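PDB 4WQQ: lectin CEL-I, N-acetyl-D-galactosamine-specific C-type from Cucumaria echinata, which binds N-acetylgalactosamine and galactose as a calcium-dependent C-type lectin in its natural form, and is engineered here to recognise mannose. Local coordinates for residues V42-V47 with C136-E141. The protein carries 3 engineered substitutions. Sequence-based numbering, arbitrary orientation.
Sequences VRSDLV and CKLTFE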
ATOM      1  N   VAL A  42       1.839  -4.420   5.659  1.00 12.04           N
ATOM      2  CA  VAL A  42       1.035  -4.957   4.553  1.00 11.54           C
ATOM      3  C   VAL A  42       1.253  -6.456   4.416  1.00 11.96           C
ATOM      4  O   VAL A  42       2.359  -6.930   4.073  1.00 10.79           O
ATOM      5  CB  VAL A  42       1.354  -4.289   3.203  1.00 12.02           C
ATOM      6  CG1 VAL A  42       0.478  -4.811   2.089  1.00 11.50           C
ATOM      7  CG2 VAL A  42       1.198  -2.775   3.316  1.00 12.60           C
ATOM      8  N   ARG A  43       0.215  -7.215   4.686  1.00 11.13           N
ATOM      9  CA  ARG A  43       0.265  -8.663   4.412  1.00 11.58           C
ATOM     10  C   ARG A  43      -0.166  -8.904   2.997  1.00 11.94           C
ATOM     11  O   ARG A  43      -1.182  -8.414   2.568  1.00 12.00           O
ATOM     12  CB  ARG A  43      -0.670  -9.410   5.392  1.00 11.97           C
ATOM     13  CG  ARG A  43      -0.988 -10.825   4.940  1.00 11.58           C
ATOM     14  CD  ARG A  43      -2.050 -11.541   5.752  1.00 11.90           C
ATOM     15  NE  ARG A  43      -1.606 -11.727   7.114  1.00 12.03           N
ATOM     16  CZ  ARG A  43      -0.809 -12.707   7.509  1.00 13.31           C
ATOM     17  NH1 ARG A  43      -0.536 -13.736   6.722  1.00 13.64           N
ATOM     18  NH2 ARG A  43      -0.343 -12.706   8.724  1.00 14.71           N
ATOM     19  N   SER A  44       0.654  -9.653   2.254  1.00 11.23           N
ATOM     20  CA  SER A  44       0.251 -10.272   1.019  1.00 11.05           C
ATOM     21  C   SER A  44       0.055 -11.736   1.278  1.00 11.02           C
ATOM     22  O   SER A  44       0.845 -12.358   1.938  1.00 11.04           O
ATOM     23  CB  SER A  44       1.310 -10.021  -0.055  1.00 11.17           C
ATOM     24  OG  SER A  44       0.988 -10.608  -1.318  1.00 11.46           O
ATOM     25  N   ASP A  45      -1.028 -12.306   0.760  1.00 11.17           N
ATOM     26  CA  ASP A  45      -1.359 -13.707   1.065  1.00 10.19           C
ATOM     27  C   ASP A  45      -2.280 -14.224  -0.020  1.00 10.29           C
ATOM     28  O   ASP A  45      -2.732 -13.452  -0.935  1.00 10.09           O
ATOM     29  CB  ASP A  45      -1.969 -13.765   2.449  1.00 10.32           C
ATOM     30  CG  ASP A  45      -1.716 -15.054   3.171  1.00 10.78           C
ATOM     31  OD1 ASP A  45      -1.721 -16.145   2.516  1.00 10.77           O
ATOM     32  OD2 ASP A  45      -1.647 -15.024   4.424  1.00 11.94           O
ATOM     33  N   LEU A  46      -2.510 -15.503  -0.053  1.00  9.05           N
ATOM     34  CA  LEU A  46      -3.574 -16.023  -0.904  1.00 10.44           C
ATOM     35  C   LEU A  46      -4.910 -15.331  -0.556  1.00  9.78           C
ATOM     36  O   LEU A  46      -5.145 -15.004   0.572  1.00 11.62           O
ATOM     37  CB  LEU A  46      -3.709 -17.538  -0.721  1.00 10.52           C
ATOM     38  CG  LEU A  46      -2.670 -18.355  -1.516  1.00 11.45           C
ATOM     39  CD1 LEU A  46      -2.612 -19.776  -1.025  1.00 12.13           C
ATOM     40  CD2 LEU A  46      -2.864 -18.307  -3.027  1.00 11.81           C
ATOM     41  N   VAL A  47      -5.749 -15.127  -1.550  1.00 11.62           N
ATOM     42  CA  VAL A  47      -7.032 -14.413  -1.375  1.00 11.83           C
ATOM     43  C   VAL A  47      -7.902 -15.163  -0.369  1.00 11.44           C
ATOM     44  O   VAL A  47      -8.025 -16.409  -0.377  1.00 11.09           O
ATOM     45  CB  VAL A  47      -7.683 -14.213  -2.775  1.00 12.93           C
ATOM     46  CG1 VAL A  47      -8.042 -15.555  -3.387  1.00 14.06           C
ATOM     47  CG2 VAL A  47      -8.884 -13.308  -2.693  1.00 14.50           C
ATOM     48  N   CYS A 136      -3.430 -13.377  -5.291  1.00 12.03           N
ATOM     49  CA  CYS A 136      -3.006 -12.801  -4.037  1.00 11.51           C
ATOM     50  C   CYS A 136      -3.839 -11.581  -3.661  1.00 11.28           C
ATOM     51  O   CYS A 136      -4.508 -10.985  -4.522  1.00 10.26           O
ATOM     52  CB  CYS A 136      -1.549 -12.380  -4.097  1.00 12.46           C
ATOM     53  SG  CYS A 136      -0.429 -13.673  -4.743  1.00 13.30           S
ATOM     54  N   LYS A 137      -3.784 -11.241  -2.396  1.00 10.60           N
ATOM     55  CA  LYS A 137      -4.603 -10.137  -1.839  1.00 10.68           C
ATOM     56  C   LYS A 137      -3.707  -9.450  -0.863  1.00 11.04           C
ATOM     57  O   LYS A 137      -3.044 -10.112  -0.077  1.00 11.31           O
ATOM     58  CB  LYS A 137      -5.816 -10.739  -1.150  1.00 10.82           C
ATOM     59  CG  LYS A 137      -6.732  -9.851  -0.364  1.00 11.93           C
ATOM     60  CD  LYS A 137      -7.963 -10.672   0.133  1.00 12.10           C
ATOM     61  CE  LYS A 137      -8.706  -9.906   1.215  1.00 11.95           C
ATOM     62  NZ  LYS A 137      -9.959 -10.552   1.667  1.00 12.02           N
ATOM     63  N   LEU A 138      -3.761  -8.110  -0.860  1.00 10.80           N
ATOM     64  CA  LEU A 138      -3.188  -7.311   0.195  1.00 10.92           C
ATOM     65  C   LEU A 138      -4.162  -6.967   1.294  1.00 11.84           C
ATOM     66  O   LEU A 138      -5.291  -6.555   1.017  1.00 12.99           O
ATOM     67  CB  LEU A 138      -2.650  -6.038  -0.392  1.00 11.23           C
ATOM     68  CG  LEU A 138      -1.610  -6.222  -1.486  1.00 11.54           C
ATOM     69  CD1 LEU A 138      -1.101  -4.870  -1.828  1.00 12.44           C
ATOM     70  CD2 LEU A 138      -0.421  -7.156  -1.179  1.00 12.21           C
ATOM     71  N   THR A 139      -3.682  -7.100   2.533  1.00 10.47           N
ATOM     72  CA  THR A 139      -4.440  -6.692   3.713  1.00 12.16           C
ATOM     73  C   THR A 139      -3.570  -5.664   4.480  1.00 11.87           C
ATOM     74  O   THR A 139      -2.421  -5.920   4.831  1.00 12.53           O
ATOM     75  CB  THR A 139      -4.805  -7.903   4.621  1.00 12.95           C
ATOM     76  OG1 THR A 139      -5.607  -8.817   3.860  1.00 12.36           O
ATOM     77  CG2 THR A 139      -5.603  -7.485   5.859  1.00 13.30           C
ATOM     78  N   PHE A 140      -4.162  -4.502   4.764  1.00 12.79           N
ATOM     79  CA  PHE A 140      -3.501  -3.437   5.503  1.00 13.17           C
ATOM     80  C   PHE A 140      -3.798  -3.584   6.935  1.00 13.62           C
ATOM     81  O   PHE A 140      -4.833  -3.166   7.420  1.00 15.24           O
ATOM     82  CB  PHE A 140      -3.885  -2.117   4.931  1.00 13.76           C
ATOM     83  CG  PHE A 140      -3.647  -2.080   3.446  1.00 14.51           C
ATOM     84  CD1 PHE A 140      -2.388  -1.894   2.939  1.00 14.03           C
ATOM     85  CD2 PHE A 140      -4.690  -2.255   2.563  1.00 15.70           C
ATOM     86  CE1 PHE A 140      -2.192  -1.900   1.567  1.00 14.76           C
ATOM     87  CE2 PHE A 140      -4.486  -2.301   1.199  1.00 15.60           C
ATOM     88  CZ  PHE A 140      -3.246  -2.115   0.683  1.00 15.18           C
ATOM     89  N   GLU A 141      -2.860  -4.280   7.570  1.00 15.45           N
ATOM     90  CA  GLU A 141      -2.937  -4.738   8.933  1.00 15.18           C
ATOM     91  C   GLU A 141      -2.565  -3.649   9.897  1.00 19.45           C
ATOM     92  O   GLU A 141      -2.087  -2.564   9.557  1.00 20.21           O
ATOM     93  CB  GLU A 141      -2.031  -5.941   9.132  1.00 16.30           C
ATOM     94  CG  GLU A 141      -2.490  -7.108   8.315  1.00 17.66           C
ATOM     95  CD  GLU A 141      -1.785  -8.396   8.684  1.00 17.74           C
ATOM     96  OE1 GLU A 141      -2.428  -9.467   8.589  1.00 15.93           O
ATOM     97  OE2 GLU A 141      -0.622  -8.330   9.074  1.00 20.36           O
ATOM     98  OXT GLU A 141      -2.780  -3.848  11.108  1.00 22.08           O
TER
HETATM   99  O   HOH W   1      -0.096 -10.453  10.590  1.00 21.13           O
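Across the strand pair, E141 OE1 takes a hydrogen bond of 2.8 Å from R43 NE that is also part of a salt bridge. The oxygen lies in the guanidinium plane, yet the nitrogen approaches from above the carboxylate plane, 42° out of it, the two flat groups being turned 59° against each other. The bend at chi3 (-64°) sets NE toward E141, while R43 NH1 bridges to D45 OD2 at 2.9 Å along its own strand; D45 OD1 is hydrogen-bonded to T88 OG1. A water completes the network, accepting from R43 NH2 and donating to E141 OE2 at 2.7 Å. It is a case of one arginine shared between two carboxylates: all three nitrogens are engaged, which limits the guanidinium's rotation.

Beneath this network runs a regular antiparallel ladder. R43 and T139 form one hydrogen-bonded pair, T139 N to R43 O being 2.8 Å, and D45 with K137 form the next. CA-H groups of V42, S44, L138 and C136 lean on the same carbonyl oxygens. The sheet's other face is largely apolar: V42 CG2 rests 3.7 Å from F140 CD1, the side chains lying side by side, and L138 CD2 reaches S44 CB at 3.5 Å and lies 4.1 Å from CG1 of V42. The polar exception, S44 OG, bonds to C32 O, beside the disulfide joining C32 to C136.

Strand 42-46 is thereby zipped onto the C-terminal strand 132-140 of the C-type lectin fold, away from the calcium and sugar sites. The salt bridge is likely to steady the E141 side chain, while apolar packing of V42 and L138 on L40, and a hydrogen bond from E141 O to T6 OG1, both reach the second subunit.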